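Local coordinates for glycosyl hydrolases family 31 family protein (Aspergillus niger, PDB 6DRU), which catalyses the release of alpha-xylose from the non-reducing terminal glucose of xyloglucan oligosaccharides, at the interface of chains A and B. Sequence-based numbering; all coordinates share one arbitrary frame. Chains: chain A/B, Glycosyl hydrolases family 31 family protein.

Contact 1: the interface of chains A and B. Residues chain A 163-166, 201-203; chain B 163-166, 201-203.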
ATOM      1  N   LYS A 163       3.660 -24.808  22.653  1.00 55.73           N
ATOM      2  CA  LYS A 163       5.020 -24.316  22.482  1.00 50.93           C
ATOM      3  C   LYS A 163       5.613 -24.827  21.174  1.00 53.15           C
ATOM      4  O   LYS A 163       5.411 -25.982  20.790  1.00 55.37           O
ATOM      5  CB  LYS A 163       5.889 -24.752  23.662  1.00 64.64           C
ATOM      6  CG  LYS A 163       7.348 -24.330  23.570  1.00 52.56           C
ATOM      7  CD  LYS A 163       7.574 -22.993  24.251  1.00 62.93           C
ATOM      8  CE  LYS A 163       9.019 -22.547  24.129  1.00 60.12           C
ATOM      9  NZ  LYS A 163       9.206 -21.145  24.595  1.00 65.79           N
ATOM     10  N   GLY A 164       6.349 -23.957  20.490  1.00 59.23           N
ATOM     11  CA  GLY A 164       6.934 -24.303  19.211  1.00 53.91           C
ATOM     12  C   GLY A 164       5.999 -24.195  18.030  1.00 64.96           C
ATOM     13  O   GLY A 164       6.370 -24.617  16.928  1.00 61.00           O
ATOM     14  N   SER A 165       4.800 -23.648  18.218  1.00 63.27           N
ATOM     15  CA  SER A 165       3.813 -23.518  17.157  1.00 56.93           C
ATOM     16  C   SER A 165       3.607 -22.053  16.798  1.00 64.99           C
ATOM     17  O   SER A 165       3.740 -21.162  17.642  1.00 60.25           O
ATOM     18  CB  SER A 165       2.469 -24.131  17.569  1.00 49.84           C
ATOM     19  OG  SER A 165       2.578 -25.529  17.764  1.00 87.79           O
ATOM     20  N   VAL A 166       3.293 -21.816  15.527  1.00 63.16           N
ATOM     21  CA  VAL A 166       2.849 -20.514  15.044  1.00 52.58           C
ATOM     22  C   VAL A 166       1.363 -20.612  14.741  1.00 57.45           C
ATOM     23  O   VAL A 166       0.931 -21.511  14.009  1.00 60.27           O
ATOM     24  CB  VAL A 166       3.635 -20.064  13.803  1.00 59.03           C
ATOM     25  CG1 VAL A 166       3.056 -18.770  13.256  1.00 42.06           C
ATOM     26  CG2 VAL A 166       5.097 -19.888  14.150  1.00 48.00           C
ATOM     27  N   PHE A 201       4.995 -18.768  19.185  1.00 51.47           N
ATOM     28  CA  PHE A 201       5.451 -19.323  20.457  1.00 53.97           C
ATOM     29  C   PHE A 201       6.769 -20.065  20.239  1.00 56.12           C
ATOM     30  O   PHE A 201       6.864 -21.288  20.327  1.00 60.32           O
ATOM     31  CB  PHE A 201       4.377 -20.222  21.059  1.00 45.30           C
ATOM     32  CG  PHE A 201       3.146 -19.480  21.483  1.00 53.03           C
ATOM     33  CD1 PHE A 201       3.160 -18.686  22.618  1.00 53.84           C
ATOM     34  CD2 PHE A 201       1.979 -19.566  20.743  1.00 58.72           C
ATOM     35  CE1 PHE A 201       2.029 -17.994  23.011  1.00 53.64           C
ATOM     36  CE2 PHE A 201       0.844 -18.877  21.131  1.00 54.20           C
ATOM     37  CZ  PHE A 201       0.870 -18.091  22.269  1.00 50.42           C
ATOM     38  N   GLY A 202       7.803 -19.274  19.947  1.00 58.74           N
ATOM     39  CA  GLY A 202       9.104 -19.819  19.630  1.00 51.58           C
ATOM     40  C   GLY A 202       9.877 -20.272  20.853  1.00 67.26           C
ATOM     41  O   GLY A 202       9.468 -20.080  21.999  1.00 63.77           O
ATOM     42  N   THR A 203      11.029 -20.890  20.583  1.00 61.76           N
ATOM     43  CA  THR A 203      11.858 -21.421  21.660  1.00 56.94           C
ATOM     44  C   THR A 203      12.313 -20.319  22.607  1.00 62.44           C
ATOM     45  O   THR A 203      12.268 -20.485  23.832  1.00 57.46           O
ATOM     46  CB  THR A 203      13.067 -22.152  21.079  1.00 69.84           C
ATOM     47  OG1 THR A 203      12.629 -23.121  20.118  1.00 71.19           O
ATOM     48  CG2 THR A 203      13.850 -22.851  22.187  1.00 58.76           C
TER
ATOM     49  N   LYS B 163      14.339 -26.432  15.462  1.00 61.28           N
ATOM     50  CA  LYS B 163      12.922 -26.766  15.532  1.00 54.87           C
ATOM     51  C   LYS B 163      12.225 -25.944  16.611  1.00 59.71           C
ATOM     52  O   LYS B 163      12.772 -25.714  17.693  1.00 66.60           O
ATOM     53  CB  LYS B 163      12.746 -28.256  15.813  1.00 55.03           C
ATOM     54  CG  LYS B 163      11.301 -28.701  15.951  1.00 51.66           C
ATOM     55  CD  LYS B 163      10.742 -29.160  14.619  1.00 56.23           C
ATOM     56  CE  LYS B 163       9.287 -29.572  14.737  1.00 57.70           C
ATOM     57  NZ  LYS B 163       8.676 -29.816  13.400  1.00 69.38           N
ATOM     58  N   GLY B 164      11.012 -25.494  16.302  1.00 61.50           N
ATOM     59  CA  GLY B 164      10.243 -24.682  17.219  1.00 61.37           C
ATOM     60  C   GLY B 164      10.611 -23.217  17.241  1.00 64.42           C
ATOM     61  O   GLY B 164      10.104 -22.482  18.096  1.00 63.95           O
ATOM     62  N   SER B 165      11.473 -22.768  16.333  1.00 66.30           N
ATOM     63  CA  SER B 165      11.914 -21.383  16.280  1.00 69.68           C
ATOM     64  C   SER B 165      11.387 -20.705  15.023  1.00 65.69           C
ATOM     65  O   SER B 165      11.193 -21.343  13.984  1.00 60.20           O
ATOM     66  CB  SER B 165      13.445 -21.286  16.311  1.00 61.54           C
ATOM     67  OG  SER B 165      13.971 -21.761  17.538  1.00 84.90           O
ATOM     68  N   VAL B 166      11.148 -19.401  15.134  1.00 63.00           N
ATOM     69  CA  VAL B 166      10.853 -18.545  13.992  1.00 59.26           C
ATOM     70  C   VAL B 166      12.078 -17.682  13.732  1.00 60.71           C
ATOM     71  O   VAL B 166      12.584 -17.021  14.647  1.00 70.18           O
ATOM     72  CB  VAL B 166       9.606 -17.678  14.230  1.00 54.18           C
ATOM     73  CG1 VAL B 166       9.416 -16.708  13.076  1.00 44.13           C
ATOM     74  CG2 VAL B 166       8.383 -18.557  14.391  1.00 42.41           C
ATOM     75  N   PHE B 201       9.640 -22.771  11.653  1.00 55.70           N
ATOM     76  CA  PHE B 201       9.874 -24.201  11.838  1.00 51.68           C
ATOM     77  C   PHE B 201       8.996 -24.712  12.980  1.00 59.27           C
ATOM     78  O   PHE B 201       9.459 -25.079  14.059  1.00 55.81           O
ATOM     79  CB  PHE B 201      11.355 -24.470  12.083  1.00 44.70           C
ATOM     80  CG  PHE B 201      12.221 -24.178  10.892  1.00 51.83           C
ATOM     81  CD1 PHE B 201      12.214 -25.023   9.793  1.00 51.31           C
ATOM     82  CD2 PHE B 201      13.039 -23.061  10.867  1.00 55.74           C
ATOM     83  CE1 PHE B 201      13.007 -24.757   8.689  1.00 56.87           C
ATOM     84  CE2 PHE B 201      13.836 -22.791   9.768  1.00 61.20           C
ATOM     85  CZ  PHE B 201      13.821 -23.641   8.677  1.00 50.26           C
ATOM     86  N   GLY B 202       7.687 -24.727  12.704  1.00 70.48           N
ATOM     87  CA  GLY B 202       6.709 -25.108  13.699  1.00 58.88           C
ATOM     88  C   GLY B 202       6.628 -26.609  13.900  1.00 63.11           C
ATOM     89  O   GLY B 202       7.251 -27.396  13.190  1.00 61.30           O
ATOM     90  N   THR B 203       5.831 -26.998  14.900  1.00 61.02           N
ATOM     91  CA  THR B 203       5.703 -28.411  15.246  1.00 49.27           C
ATOM     92  C   THR B 203       5.140 -29.220  14.084  1.00 55.16           C
ATOM     93  O   THR B 203       5.646 -30.302  13.762  1.00 71.74           O
ATOM     94  CB  THR B 203       4.822 -28.572  16.484  1.00 57.85           C
ATOM     95  OG1 THR B 203       5.313 -27.736  17.538  1.00 61.17           O
ATOM     96  CG2 THR B 203       4.818 -30.021  16.949  1.00 66.81           C
TER

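Contact 2: the interface of chains A and B. Residues chain A 168, 170, 172, 405, 422; chain B 119-121.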
ATOM      1  N   ASP A 168      -1.713 -18.578  13.192  1.00 65.27           N
ATOM      2  CA  ASP A 168      -2.221 -17.440  12.442  1.00 69.56           C
ATOM      3  C   ASP A 168      -3.585 -17.028  12.979  1.00 63.35           C
ATOM      4  O   ASP A 168      -4.432 -17.874  13.280  1.00 66.03           O
ATOM      5  CB  ASP A 168      -2.323 -17.783  10.957  1.00 56.59           C
ATOM      6  CG  ASP A 168      -1.047 -18.386  10.409  1.00 78.02           C
ATOM      7  OD1 ASP A 168       0.027 -17.779  10.606  1.00 82.11           O
ATOM      8  OD2 ASP A 168      -1.116 -19.470   9.789  1.00 82.77           O
ATOM      9  N   VAL A 170      -6.435 -15.898  11.768  1.00 60.86           N
ATOM     10  CA  VAL A 170      -7.421 -15.791  10.699  1.00 63.14           C
ATOM     11  C   VAL A 170      -8.402 -16.944  10.868  1.00 60.90           C
ATOM     12  O   VAL A 170      -7.996 -18.108  10.941  1.00 64.06           O
ATOM     13  CB  VAL A 170      -6.775 -15.799   9.299  1.00 44.17           C
ATOM     14  CG1 VAL A 170      -5.739 -16.903   9.180  1.00 59.51           C
ATOM     15  CG2 VAL A 170      -7.840 -15.941   8.222  1.00 63.41           C
ATOM     16  N   PHE A 172     -11.352 -19.711  10.290  1.00 61.36           N
ATOM     17  CA  PHE A 172     -12.027 -20.569   9.321  1.00 59.07           C
ATOM     18  C   PHE A 172     -12.566 -21.787  10.064  1.00 61.50           C
ATOM     19  O   PHE A 172     -12.387 -21.926  11.277  1.00 60.04           O
ATOM     20  CB  PHE A 172     -11.110 -20.952   8.152  1.00 51.95           C
ATOM     21  CG  PHE A 172      -9.821 -21.611   8.561  1.00 60.11           C
ATOM     22  CD1 PHE A 172      -9.768 -22.973   8.815  1.00 55.55           C
ATOM     23  CD2 PHE A 172      -8.653 -20.871   8.650  1.00 55.72           C
ATOM     24  CE1 PHE A 172      -8.579 -23.580   9.172  1.00 51.41           C
ATOM     25  CE2 PHE A 172      -7.461 -21.470   9.008  1.00 55.06           C
ATOM     26  CZ  PHE A 172      -7.424 -22.826   9.271  1.00 58.88           C
ATOM     27  N   ALA A 405     -11.483 -21.629   4.795  1.00 59.56           N
ATOM     28  CA  ALA A 405     -10.179 -21.051   4.503  1.00 53.07           C
ATOM     29  C   ALA A 405      -9.922 -20.911   3.010  1.00 55.20           C
ATOM     30  O   ALA A 405      -8.797 -20.593   2.612  1.00 67.08           O
ATOM     31  CB  ALA A 405      -9.074 -21.892   5.145  1.00 56.84           C
ATOM     32  N   LEU A 422      -7.875 -14.506   0.374  1.00 52.91           N
ATOM     33  CA  LEU A 422      -8.973 -14.267   1.297  1.00 50.90           C
ATOM     34  C   LEU A 422      -9.263 -12.769   1.383  1.00 61.76           C
ATOM     35  O   LEU A 422      -8.338 -11.951   1.354  1.00 60.95           O
ATOM     36  CB  LEU A 422      -8.641 -14.832   2.675  1.00 49.72           C
ATOM     37  CG  LEU A 422      -8.606 -16.362   2.725  1.00 58.94           C
ATOM     38  CD1 LEU A 422      -8.335 -16.862   4.136  1.00 47.47           C
ATOM     39  CD2 LEU A 422      -9.903 -16.948   2.181  1.00 51.11           C
TER
ATOM     40  N   LYS B 119      -9.098 -28.648   6.733  1.00 65.63           N
ATOM     41  CA  LYS B 119      -9.335 -27.259   7.114  1.00 57.30           C
ATOM     42  C   LYS B 119      -7.981 -26.597   7.350  1.00 58.13           C
ATOM     43  O   LYS B 119      -7.343 -26.821   8.382  1.00 72.74           O
ATOM     44  CB  LYS B 119     -10.224 -27.178   8.351  1.00 48.32           C
ATOM     45  CG  LYS B 119     -11.484 -28.025   8.268  1.00 52.86           C
ATOM     46  CD  LYS B 119     -12.515 -27.388   7.354  1.00 59.27           C
ATOM     47  CE  LYS B 119     -13.456 -28.424   6.765  1.00 61.95           C
ATOM     48  NZ  LYS B 119     -14.543 -27.793   5.963  1.00 59.36           N
ATOM     49  N   SER B 120      -7.551 -25.782   6.388  1.00 65.92           N
ATOM     50  CA  SER B 120      -6.284 -25.067   6.469  1.00 64.61           C
ATOM     51  C   SER B 120      -6.222 -24.061   5.329  1.00 62.88           C
ATOM     52  O   SER B 120      -6.944 -24.176   4.334  1.00 58.31           O
ATOM     53  CB  SER B 120      -5.087 -26.020   6.402  1.00 62.29           C
ATOM     54  OG  SER B 120      -4.984 -26.620   5.122  1.00 64.89           O
ATOM     55  N   LEU B 121      -5.344 -23.074   5.487  1.00 57.99           N
ATOM     56  CA  LEU B 121      -5.132 -22.097   4.434  1.00 52.35           C
ATOM     57  C   LEU B 121      -4.391 -22.735   3.263  1.00 61.98           C
ATOM     58  O   LEU B 121      -3.799 -23.813   3.378  1.00 68.02           O
ATOM     59  CB  LEU B 121      -4.342 -20.899   4.964  1.00 53.97           C
ATOM     60  CG  LEU B 121      -4.884 -20.227   6.227  1.00 59.34           C
ATOM     61  CD1 LEU B 121      -3.781 -19.462   6.945  1.00 56.65           C
ATOM     62  CD2 LEU B 121      -6.040 -19.306   5.881  1.00 50.32           C
TER

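Contact 3: the interface of chains A and B. Residues chain A 166, 168, 198, 200; chain B 166, 198, 200, 205, 207.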
ATOM      1  N   VAL A 166       3.293 -21.816  15.527  1.00 63.16           N
ATOM      2  CA  VAL A 166       2.849 -20.514  15.044  1.00 52.58           C
ATOM      3  C   VAL A 166       1.363 -20.612  14.741  1.00 57.45           C
ATOM      4  O   VAL A 166       0.931 -21.511  14.009  1.00 60.27           O
ATOM      5  CB  VAL A 166       3.635 -20.064  13.803  1.00 59.03           C
ATOM      6  CG1 VAL A 166       3.056 -18.770  13.256  1.00 42.06           C
ATOM      7  CG2 VAL A 166       5.097 -19.888  14.150  1.00 48.00           C
ATOM      8  N   ASP A 168      -1.713 -18.578  13.192  1.00 65.27           N
ATOM      9  CA  ASP A 168      -2.221 -17.440  12.442  1.00 69.56           C
ATOM     10  C   ASP A 168      -3.585 -17.028  12.979  1.00 63.35           C
ATOM     11  O   ASP A 168      -4.432 -17.874  13.280  1.00 66.03           O
ATOM     12  CB  ASP A 168      -2.323 -17.783  10.957  1.00 56.59           C
ATOM     13  CG  ASP A 168      -1.047 -18.386  10.409  1.00 78.02           C
ATOM     14  OD1 ASP A 168       0.027 -17.779  10.606  1.00 82.11           O
ATOM     15  OD2 ASP A 168      -1.116 -19.470   9.789  1.00 82.77           O
ATOM     16  N   ARG A 198      -0.688 -12.871  13.977  1.00 60.08           N
ATOM     17  CA  ARG A 198       0.188 -14.024  14.093  1.00 51.20           C
ATOM     18  C   ARG A 198       0.550 -14.234  15.554  1.00 57.51           C
ATOM     19  O   ARG A 198       0.779 -13.270  16.289  1.00 52.72           O
ATOM     20  CB  ARG A 198       1.450 -13.813  13.253  1.00 51.16           C
ATOM     21  CG  ARG A 198       2.302 -15.038  13.018  1.00 59.61           C
ATOM     22  CD  ARG A 198       3.695 -14.605  12.591  1.00 53.42           C
ATOM     23  NE  ARG A 198       3.647 -13.488  11.650  1.00 61.60           N
ATOM     24  CZ  ARG A 198       4.608 -12.580  11.517  1.00 61.49           C
ATOM     25  NH1 ARG A 198       5.697 -12.648  12.271  1.00 65.97           N
ATOM     26  NH2 ARG A 198       4.478 -11.597  10.637  1.00 63.25           N
ATOM     27  N   GLU A 200       3.455 -16.297  17.584  1.00 51.20           N
ATOM     28  CA  GLU A 200       4.710 -17.040  17.504  1.00 52.73           C
ATOM     29  C   GLU A 200       5.113 -17.474  18.907  1.00 55.30           C
ATOM     30  O   GLU A 200       5.543 -16.647  19.718  1.00 57.49           O
ATOM     31  CB  GLU A 200       5.816 -16.200  16.872  1.00 52.88           C
ATOM     32  CG  GLU A 200       5.577 -15.797  15.439  1.00 48.18           C
ATOM     33  CD  GLU A 200       6.746 -15.020  14.866  1.00 68.23           C
ATOM     34  OE1 GLU A 200       7.760 -14.861  15.582  1.00 80.22           O
ATOM     35  OE2 GLU A 200       6.652 -14.564  13.708  1.00 74.79           O
TER
ATOM     36  N   VAL B 166      11.148 -19.401  15.134  1.00 63.00           N
ATOM     37  CA  VAL B 166      10.853 -18.545  13.992  1.00 59.26           C
ATOM     38  C   VAL B 166      12.078 -17.682  13.732  1.00 60.71           C
ATOM     39  O   VAL B 166      12.584 -17.021  14.647  1.00 70.18           O
ATOM     40  CB  VAL B 166       9.606 -17.678  14.230  1.00 54.18           C
ATOM     41  CG1 VAL B 166       9.416 -16.708  13.076  1.00 44.13           C
ATOM     42  CG2 VAL B 166       8.383 -18.557  14.391  1.00 42.41           C
ATOM     43  N   ARG B 198      10.342 -14.572   6.494  1.00 69.80           N
ATOM     44  CA  ARG B 198      10.120 -15.274   7.748  1.00 56.51           C
ATOM     45  C   ARG B 198      10.358 -16.761   7.533  1.00 65.10           C
ATOM     46  O   ARG B 198       9.990 -17.311   6.491  1.00 69.14           O
ATOM     47  CB  ARG B 198       8.692 -15.028   8.249  1.00 48.64           C
ATOM     48  CG  ARG B 198       8.416 -15.427   9.680  1.00 60.72           C
ATOM     49  CD  ARG B 198       6.914 -15.559   9.893  1.00 56.34           C
ATOM     50  NE  ARG B 198       6.173 -14.487   9.232  1.00 63.19           N
ATOM     51  CZ  ARG B 198       4.924 -14.603   8.791  1.00 67.04           C
ATOM     52  NH1 ARG B 198       4.269 -15.746   8.931  1.00 72.57           N
ATOM     53  NH2 ARG B 198       4.331 -13.574   8.200  1.00 73.69           N
ATOM     54  N   GLU B 200       9.400 -20.203   9.547  1.00 62.58           N
ATOM     55  CA  GLU B 200       8.628 -20.815  10.625  1.00 61.77           C
ATOM     56  C   GLU B 200       8.907 -22.312  10.642  1.00 60.17           C
ATOM     57  O   GLU B 200       8.459 -23.042   9.752  1.00 63.34           O
ATOM     58  CB  GLU B 200       7.132 -20.557  10.459  1.00 63.01           C
ATOM     59  CG  GLU B 200       6.719 -19.108  10.536  1.00 54.25           C
ATOM     60  CD  GLU B 200       5.217 -18.944  10.435  1.00 66.33           C
ATOM     61  OE1 GLU B 200       4.510 -19.972  10.372  1.00 63.80           O
ATOM     62  OE2 GLU B 200       4.742 -17.790  10.412  1.00 74.91           O
ATOM     63  N   ARG B 205       4.060 -27.581  10.932  1.00 59.65           N
ATOM     64  CA  ARG B 205       4.059 -26.841   9.677  1.00 61.14           C
ATOM     65  C   ARG B 205       5.337 -26.027   9.552  1.00 55.34           C
ATOM     66  O   ARG B 205       5.728 -25.326  10.491  1.00 57.45           O
ATOM     67  CB  ARG B 205       2.824 -25.936   9.590  1.00 60.03           C
ATOM     68  CG  ARG B 205       2.770 -25.027   8.376  1.00 61.81           C
ATOM     69  CD  ARG B 205       1.481 -24.218   8.389  1.00 65.97           C
ATOM     70  NE  ARG B 205       1.413 -23.292   9.515  1.00 76.78           N
ATOM     71  CZ  ARG B 205       1.464 -21.970   9.400  1.00 71.47           C
ATOM     72  NH1 ARG B 205       1.577 -21.414   8.205  1.00 69.30           N
ATOM     73  NH2 ARG B 205       1.397 -21.204  10.480  1.00 72.59           N
ATOM     74  N   ARG B 207       6.923 -22.997   7.279  1.00 49.66           N
ATOM     75  CA  ARG B 207       6.423 -21.919   6.438  1.00 59.52           C
ATOM     76  C   ARG B 207       7.536 -20.940   6.096  1.00 57.20           C
ATOM     77  O   ARG B 207       8.273 -20.494   6.981  1.00 65.48           O
ATOM     78  CB  ARG B 207       5.271 -21.176   7.117  1.00 55.62           C
ATOM     79  CG  ARG B 207       4.677 -20.076   6.255  1.00 59.30           C
ATOM     80  CD  ARG B 207       3.501 -19.405   6.931  1.00 68.24           C
ATOM     81  NE  ARG B 207       2.242 -19.722   6.265  1.00 75.78           N
ATOM     82  CZ  ARG B 207       1.083 -19.135   6.540  1.00 78.91           C
ATOM     83  NH1 ARG B 207       1.022 -18.192   7.471  1.00 84.63           N
ATOM     84  NH2 ARG B 207      -0.015 -19.489   5.885  1.00 75.55           N
TER

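Contact 1: the interface of chains A and B
Polar contacts between two turns dominate this two-fold symmetric patch, where residues 163-165 of each chain face Gly202 and Thr203 of the other. The clearest hydrogen bond across joins two hydroxyls: A:Thr203 OG1 lies 3.2 Å from B:Ser165 OG, with the donor not decided. Both oxygens are anti to the carbonyl carbon (chi1 -53° for A:Thr203), which turns each hydroxyl to the side of its own backbone N. The carbonyl of Gly164 receives two weak bonds from the opposite threonine. A:Thr203 N reaches B:Gly164 O at 3.1 Å, bent to 120° at the hydrogen, and A:Thr203 OG1 approaches the same B:Gly164 O at 3.3 Å.

Within each chain, Lys163 ties the threonine turn from behind. A:Lys163 NZ lies 2.8 Å from A:Gly202 O, in the plane of that carbonyl. The same A:Lys163 NZ also bonds A:Thr203 O at 3.2 Å, here from above the carbonyl plane. The lysine amino group, probably charged, would thereby steady the backbone that presents A:Thr203 to chain B.

Apolar contacts lie near the two-fold axis. The valines cross at about a right angle, A:Val166 CG2 meeting B:Val166 CG2 at 3.6 Å, and the two Gly164 backbones pass each other with A:Gly164 CA 3.9 Å from B:Gly164 CA. The patch pairs identical loops about the two-fold and may help align the subunits of a dimer, if the deposited pair is the biological one.

Contact 2: the interface of chains A and B
An apolar interface, without hydrogen bonds or salt bridges across, joins loop 119-121 of chain B to a surface of chain A built from separate segments, and B:Leu121 packs among the side chains of A. It probably adds a hydrophobic grip to the A-B pair, and its symmetry mate repeats it with the chains exchanged. B:Leu121 has 89 Å² of its surface hidden by chain A. Its two methyls divide the work. CD1 meets A:Val170 tip to tip, with A:Val170 CG1 at 3.9 Å from B:Leu121 CD1, and also passes the carboxylate of A:Asp168 obliquely. CD2 turns to A:Leu422, whose CD1 lies 3.8 Å from B:Leu121 CD2, the two side chains crossing at about a right angle.

A:Phe172 forms the adjoining wall. Its chi1 of 56° sets the ring beside the methyl of A:Ala405 and under the B loop. That methyl lies over the rim of one ring face and also packs against the loop, A:Ala405 CB being 4.0 Å from B:Leu121 CA. The loop runs past the rim on the same side of the ring: CE2 is near B:Leu121 CG, while CE1 meets B:Lys119 closer to the ring plane. Between them, A:Phe172 CZ lies beneath B:Ser120 CA at 3.8 Å.

Contact 3: the interface of chains A and B
Packing is tight at the two-fold, where the guanidinium groups of A:Arg198 and B:Arg198 stack with their planes 19° apart. B:Arg198 NE lies over the centre of the A:Arg198 group, and the reverse also holds, with A:Arg198 CZ 3.4 Å from B:Arg198 CZ. Each arginine leaves its strand 197-201 with CG anti to the backbone N and bends at chi3 (-41°) to lay its flat end on the other. At the edge of each group sits the carboxylate of its own Glu200, A:Arg198 NH1 bonding A:Glu200 OE2 at 2.6 Å, within the guanidinium plane but above that of the carboxylate. These salt bridges would probably offset the repulsion expected if both guanidinium groups are charged, and hold the planes from turning. Glu200 also packs on the partner: A:Val166 CG1 touches the B:Glu200 carboxylate carbon CD at 3.6 Å, the side chains crossing at about a right angle.

The flank is looser. A:Asp168 receives salt bridges from B:Arg205 and B:Arg207, both meeting it tip to tip. B:Arg205 NH2 stands 3.1 Å from A:Asp168 OD2, but the planes are 78° apart and the N-H is not directed at the oxygen. B:Arg207 NH1 lies 3.3 Å from A:Asp168 OD1 in a flatter arrangement. B:Arg205 NH2 also bridges B:Glu200 OE1 at 3.3 Å, linking flank to core. Stacking, valine contacts and charge pairs probably help hold strands of the two chains together, if this pair forms in solution.

Contacts 1 and 3 are neighbours on the two-fold, their C-alpha centres about 7 Å apart, and share A:Val166 and B:Val166; strand 197-201 carries the stacked arginines of contact 3 and runs into the turn used by contact 1. Contact 2 lies farther out, its C-alpha centre about 14 Å from that of contact 3 and 19 Å from that of contact 1, and A:Asp168 belongs to both contacts 2 and 3. Segment 163-172 of chain A thus runs through all three. The centre of contact 2 is about 12 Å from A:Asp487, the proton donor, so the partner's loop approaches the active-site region; whether it affects catalysis the structure alone does not show.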